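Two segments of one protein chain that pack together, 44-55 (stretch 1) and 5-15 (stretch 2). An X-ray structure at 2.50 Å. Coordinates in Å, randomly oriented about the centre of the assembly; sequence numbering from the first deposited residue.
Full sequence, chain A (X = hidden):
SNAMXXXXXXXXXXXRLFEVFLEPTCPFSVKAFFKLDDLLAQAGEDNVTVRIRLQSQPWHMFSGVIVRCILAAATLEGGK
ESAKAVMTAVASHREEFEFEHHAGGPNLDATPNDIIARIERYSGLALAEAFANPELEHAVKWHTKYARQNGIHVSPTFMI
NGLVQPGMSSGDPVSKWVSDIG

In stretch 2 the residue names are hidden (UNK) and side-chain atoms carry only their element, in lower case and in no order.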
# COMPACT_ATOMS: atom_id res chain seq x y z
N GLY A 44 -1.15 -25.62 -16.69
CA GLY A 44 -0.92 -26.94 -16.07
C GLY A 44 -0.97 -26.92 -14.55
O GLY A 44 -0.24 -26.15 -13.91
N GLU A 45 -1.80 -27.78 -13.97
CA GLU A 45 -1.94 -27.87 -12.51
C GLU A 45 -0.69 -28.27 -11.78
O GLU A 45 -0.62 -28.14 -10.55
CB GLU A 45 -3.05 -28.83 -12.15
CG GLU A 45 -4.40 -28.19 -12.34
CD GLU A 45 -5.46 -29.20 -12.68
OE1 GLU A 45 -6.41 -28.84 -13.43
OE2 GLU A 45 -5.34 -30.35 -12.19
N ASP A 46 0.29 -28.77 -12.52
CA ASP A 46 1.58 -29.14 -11.96
C ASP A 46 2.50 -27.93 -11.86
O ASP A 46 3.44 -27.95 -11.08
CB ASP A 46 2.23 -30.26 -12.78
CG ASP A 46 1.64 -31.64 -12.46
OD1 ASP A 46 0.83 -31.77 -11.51
OD2 ASP A 46 2.00 -32.62 -13.17
N ASN A 47 2.19 -26.89 -12.63
CA ASN A 47 2.99 -25.67 -12.70
C ASN A 47 2.48 -24.45 -11.89
O ASN A 47 3.28 -23.63 -11.42
CB ASN A 47 3.14 -25.26 -14.15
CG ASN A 47 3.55 -26.42 -15.01
OD1 ASN A 47 4.61 -26.99 -14.83
ND2 ASN A 47 2.68 -26.79 -15.96
N VAL A 48 1.16 -24.33 -11.77
CA VAL A 48 0.58 -23.15 -11.17
C VAL A 48 -0.45 -23.49 -10.13
O VAL A 48 -1.03 -24.59 -10.16
CB VAL A 48 -0.08 -22.19 -12.21
CG1 VAL A 48 0.93 -21.76 -13.27
CG2 VAL A 48 -1.29 -22.82 -12.85
N THR A 49 -0.65 -22.55 -9.23
CA THR A 49 -1.84 -22.50 -8.39
C THR A 49 -2.60 -21.21 -8.74
O THR A 49 -2.01 -20.14 -8.82
CB THR A 49 -1.46 -22.57 -6.88
OG1 THR A 49 -0.66 -23.74 -6.66
CG2 THR A 49 -2.71 -22.65 -6.00
N VAL A 50 -3.89 -21.34 -9.00
CA VAL A 50 -4.75 -20.20 -9.28
C VAL A 50 -5.62 -19.93 -8.05
O VAL A 50 -6.31 -20.82 -7.59
CB VAL A 50 -5.66 -20.47 -10.49
CG1 VAL A 50 -6.65 -19.36 -10.70
CG2 VAL A 50 -4.83 -20.68 -11.76
N ARG A 51 -5.56 -18.71 -7.51
CA ARG A 51 -6.47 -18.32 -6.42
C ARG A 51 -7.27 -17.08 -6.78
O ARG A 51 -6.74 -16.10 -7.31
CB ARG A 51 -5.71 -18.04 -5.13
CG ARG A 51 -4.73 -19.11 -4.76
CD ARG A 51 -4.40 -19.03 -3.31
NE ARG A 51 -3.92 -20.32 -2.83
CZ ARG A 51 -2.75 -20.51 -2.26
NH1 ARG A 51 -1.94 -19.48 -2.07
NH2 ARG A 51 -2.39 -21.70 -1.85
N ILE A 52 -8.56 -17.15 -6.48
CA ILE A 52 -9.45 -16.00 -6.55
C ILE A 52 -9.48 -15.24 -5.20
O ILE A 52 -9.60 -15.84 -4.13
CB ILE A 52 -10.87 -16.44 -6.95
CG1 ILE A 52 -10.82 -17.13 -8.31
CG2 ILE A 52 -11.84 -15.23 -6.96
CD1 ILE A 52 -12.11 -17.83 -8.72
N ARG A 53 -9.34 -13.91 -5.27
CA ARG A 53 -9.61 -13.05 -4.11
C ARG A 53 -10.74 -12.14 -4.53
O ARG A 53 -10.82 -11.73 -5.69
CB ARG A 53 -8.42 -12.21 -3.68
CG ARG A 53 -7.04 -12.81 -3.83
CD ARG A 53 -6.95 -14.16 -3.21
NE ARG A 53 -5.61 -14.52 -2.77
CZ ARG A 53 -5.36 -15.58 -2.01
NH1 ARG A 53 -6.37 -16.34 -1.64
NH2 ARG A 53 -4.12 -15.87 -1.61
N LEU A 54 -11.61 -11.81 -3.58
CA LEU A 54 -12.79 -11.04 -3.90
C LEU A 54 -12.55 -9.55 -3.65
O LEU A 54 -12.24 -9.12 -2.53
CB LEU A 54 -13.99 -11.59 -3.12
CG LEU A 54 -14.25 -13.07 -3.44
CD1 LEU A 54 -15.25 -13.65 -2.48
CD2 LEU A 54 -14.68 -13.30 -4.89
N GLN A 55 -12.64 -8.77 -4.72
CA GLN A 55 -12.41 -7.33 -4.67
C GLN A 55 -13.76 -6.67 -4.73
O GLN A 55 -14.28 -6.41 -5.83
CB GLN A 55 -11.55 -6.90 -5.87
CG GLN A 55 -11.42 -5.37 -6.10
CD GLN A 55 -10.44 -4.72 -5.15
OE1 GLN A 55 -10.01 -5.33 -4.16
NE2 GLN A 55 -10.06 -3.49 -5.44
N UNK A 5 -8.63 -18.81 5.61
CA UNK A 5 -9.31 -18.00 4.59
C UNK A 5 -8.46 -17.88 3.33
O UNK A 5 -8.99 -17.88 2.23
n UNK A 5 -11.26 -16.21 8.34
c UNK A 5 -10.44 -16.50 6.33
c UNK A 5 -10.10 -16.17 7.60
c UNK A 5 -12.27 -16.55 7.56
n UNK A 5 -11.80 -16.72 6.33
c UNK A 5 -9.61 -16.58 5.09
N UNK A 6 -7.15 -17.78 3.51
CA UNK A 6 -6.19 -17.52 2.43
C UNK A 6 -6.14 -18.53 1.28
O UNK A 6 -5.55 -18.25 0.25
o UNK A 6 -4.44 -18.41 3.87
c UNK A 6 -4.77 -17.34 3.01
N UNK A 7 -6.74 -19.70 1.45
CA UNK A 7 -6.72 -20.67 0.35
C UNK A 7 -8.00 -21.50 0.09
O UNK A 7 -7.91 -22.59 -0.46
c UNK A 7 -5.40 -22.45 1.71
o UNK A 7 -6.35 -22.46 2.54
o UNK A 7 -4.36 -23.13 1.88
c UNK A 7 -5.47 -21.57 0.43
N UNK A 8 -9.18 -20.98 0.42
CA UNK A 8 -10.40 -21.68 0.04
C UNK A 8 -10.51 -21.68 -1.49
O UNK A 8 -10.57 -22.75 -2.13
c UNK A 8 -11.66 -21.07 0.69
N UNK A 9 -10.49 -20.48 -2.08
CA UNK A 9 -10.76 -20.32 -3.50
C UNK A 9 -9.49 -20.58 -4.29
O UNK A 9 -8.92 -19.67 -4.89
c UNK A 9 -13.37 -19.63 -2.43
c UNK A 9 -12.81 -18.72 -3.51
c UNK A 9 -11.31 -18.92 -3.75
c UNK A 9 -13.15 -17.27 -3.24
N UNK A 10 -9.05 -21.83 -4.28
CA UNK A 10 -7.74 -22.21 -4.79
C UNK A 10 -7.80 -23.48 -5.65
O UNK A 10 -8.49 -24.43 -5.30
o UNK A 10 -5.46 -22.46 -4.05
c UNK A 10 -6.80 -22.40 -3.62
N UNK A 11 -7.09 -23.50 -6.78
CA UNK A 11 -7.09 -24.64 -7.69
C UNK A 11 -5.70 -24.82 -8.26
O UNK A 11 -4.94 -23.86 -8.43
c UNK A 11 -12.66 -22.91 -7.40
c UNK A 11 -10.30 -23.31 -8.05
c UNK A 11 -11.02 -21.11 -7.35
c UNK A 11 -11.63 -23.76 -7.85
c UNK A 11 -9.53 -24.44 -8.49
n UNK A 11 -11.67 -25.10 -8.16
c UNK A 11 -12.34 -21.60 -7.16
c UNK A 11 -10.40 -25.49 -8.54
c UNK A 11 -9.99 -21.96 -7.80
c UNK A 11 -8.08 -24.46 -8.85
N UNK A 12 -5.37 -26.07 -8.57
CA UNK A 12 -4.05 -26.40 -9.09
C UNK A 12 -3.16 -26.58 -7.90
O UNK A 12 -3.55 -26.27 -6.78
N UNK A 13 -1.95 -27.08 -8.12
CA UNK A 13 -1.04 -27.34 -7.02
C UNK A 13 0.40 -27.03 -7.42
O UNK A 13 1.34 -27.48 -6.76
c UNK A 13 0.30 -30.38 -7.96
c UNK A 13 -0.88 -29.81 -7.59
n UNK A 13 -1.84 -30.34 -8.42
c UNK A 13 -1.19 -28.79 -6.54
n UNK A 13 0.02 -31.23 -9.00
c UNK A 13 -1.28 -31.20 -9.26
N UNK A 14 0.59 -26.26 -8.50
CA UNK A 14 1.93 -25.87 -8.96
C UNK A 14 2.59 -24.82 -8.07
O UNK A 14 1.93 -24.21 -7.22
N UNK A 15 3.91 -24.61 -8.25
CA UNK A 15 4.66 -23.70 -7.38
C UNK A 15 4.58 -22.21 -7.79
O UNK A 15 4.92 -21.35 -6.98
c UNK A 15 4.79 -25.30 -9.21
c UNK A 15 6.10 -24.21 -7.50
c UNK A 15 6.18 -24.81 -8.85

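Position 5 carries one carbon and then a five-membered ring of three carbons and two nitrogens, its end leading away from stretch 1: His 5. Position 6 has one carbon and one oxygen, which makes it Ser 6; its backbone does the work, because O of Ser 6 accepts a hydrogen bond from NH1 of Arg 53 at 2.8 Å.

At position 7 two carbons, the second carrying two oxygens, approach the Arg 51 guanidinium: Asp 7. CB of Asp 7 lies over one face of that group, 3.8 Å from NE of Arg 51. OD1 of Asp 7 is 4.5 Å from NH2 of Arg 51 and well out of the guanidinium plane, so the opposite charges are near each other but no N-H points at the oxygen. Position 8 has a single carbon, turned away and touching nothing here: Ala 8.

Position 9 shows four carbons forked at the second, pointing toward stretch 1 against Ile 52 and Leu 54. This is Leu 9, with CB 4.1 Å from CB of Ile 52 and CD2 4.3 Å from CD1 of Leu 54. Its O accepts from N of Ile 52 at 3.0 Å.

At position 10 one carbon carries one oxygen that meets NE of Arg 51, on the same sheet face: Ser 10. NE of Arg 51 donates to OG of Ser 10 at 2.9 Å.

Position 11 bears fused five- and six-membered rings with eight carbons and one nitrogen, on the face shared with Val 50 and against Ile 52: Trp 11. CZ3 of Trp 11 meets CD1 of Ile 52 at 3.7 Å, while its backbone N and O pair with O and N of Val 50 at 2.9 and 2.8 Å.

Position 12 has no side-chain atoms: Gly 12. Its positive phi favours glycine, and an ideal CB would lie 2.6 Å from O of Val 48.

At position 13 one carbon leads to a five-membered ring whose two nitrogens include one reaching OD1 of Asp 46: His 13. NE2 of His 13 makes a weak hydrogen bond to OD1 of Asp 46 at 2.7 Å, and N of His 13 donates to O of Glu 45 at 3.0 Å.

Position 14 is bare again, Gly 14; a CB would fall 1.8 Å from N of Val 48. Its O takes a hydrogen bond from OG1 of Thr 49 at 2.7 Å. Position 15 closes three carbons onto its own N, beside O of Asn 47: Pro 15, whose CD sits 3.2 Å from O of Asn 47.

The rule is layered. Antiparallel backbone pairing sets the register, apolar side chains pack around Ile 52, arginines reach polar oxygens, and two glycines permit close backbone approach.

Stretch 2 (5-15) HSDALSWGHGP
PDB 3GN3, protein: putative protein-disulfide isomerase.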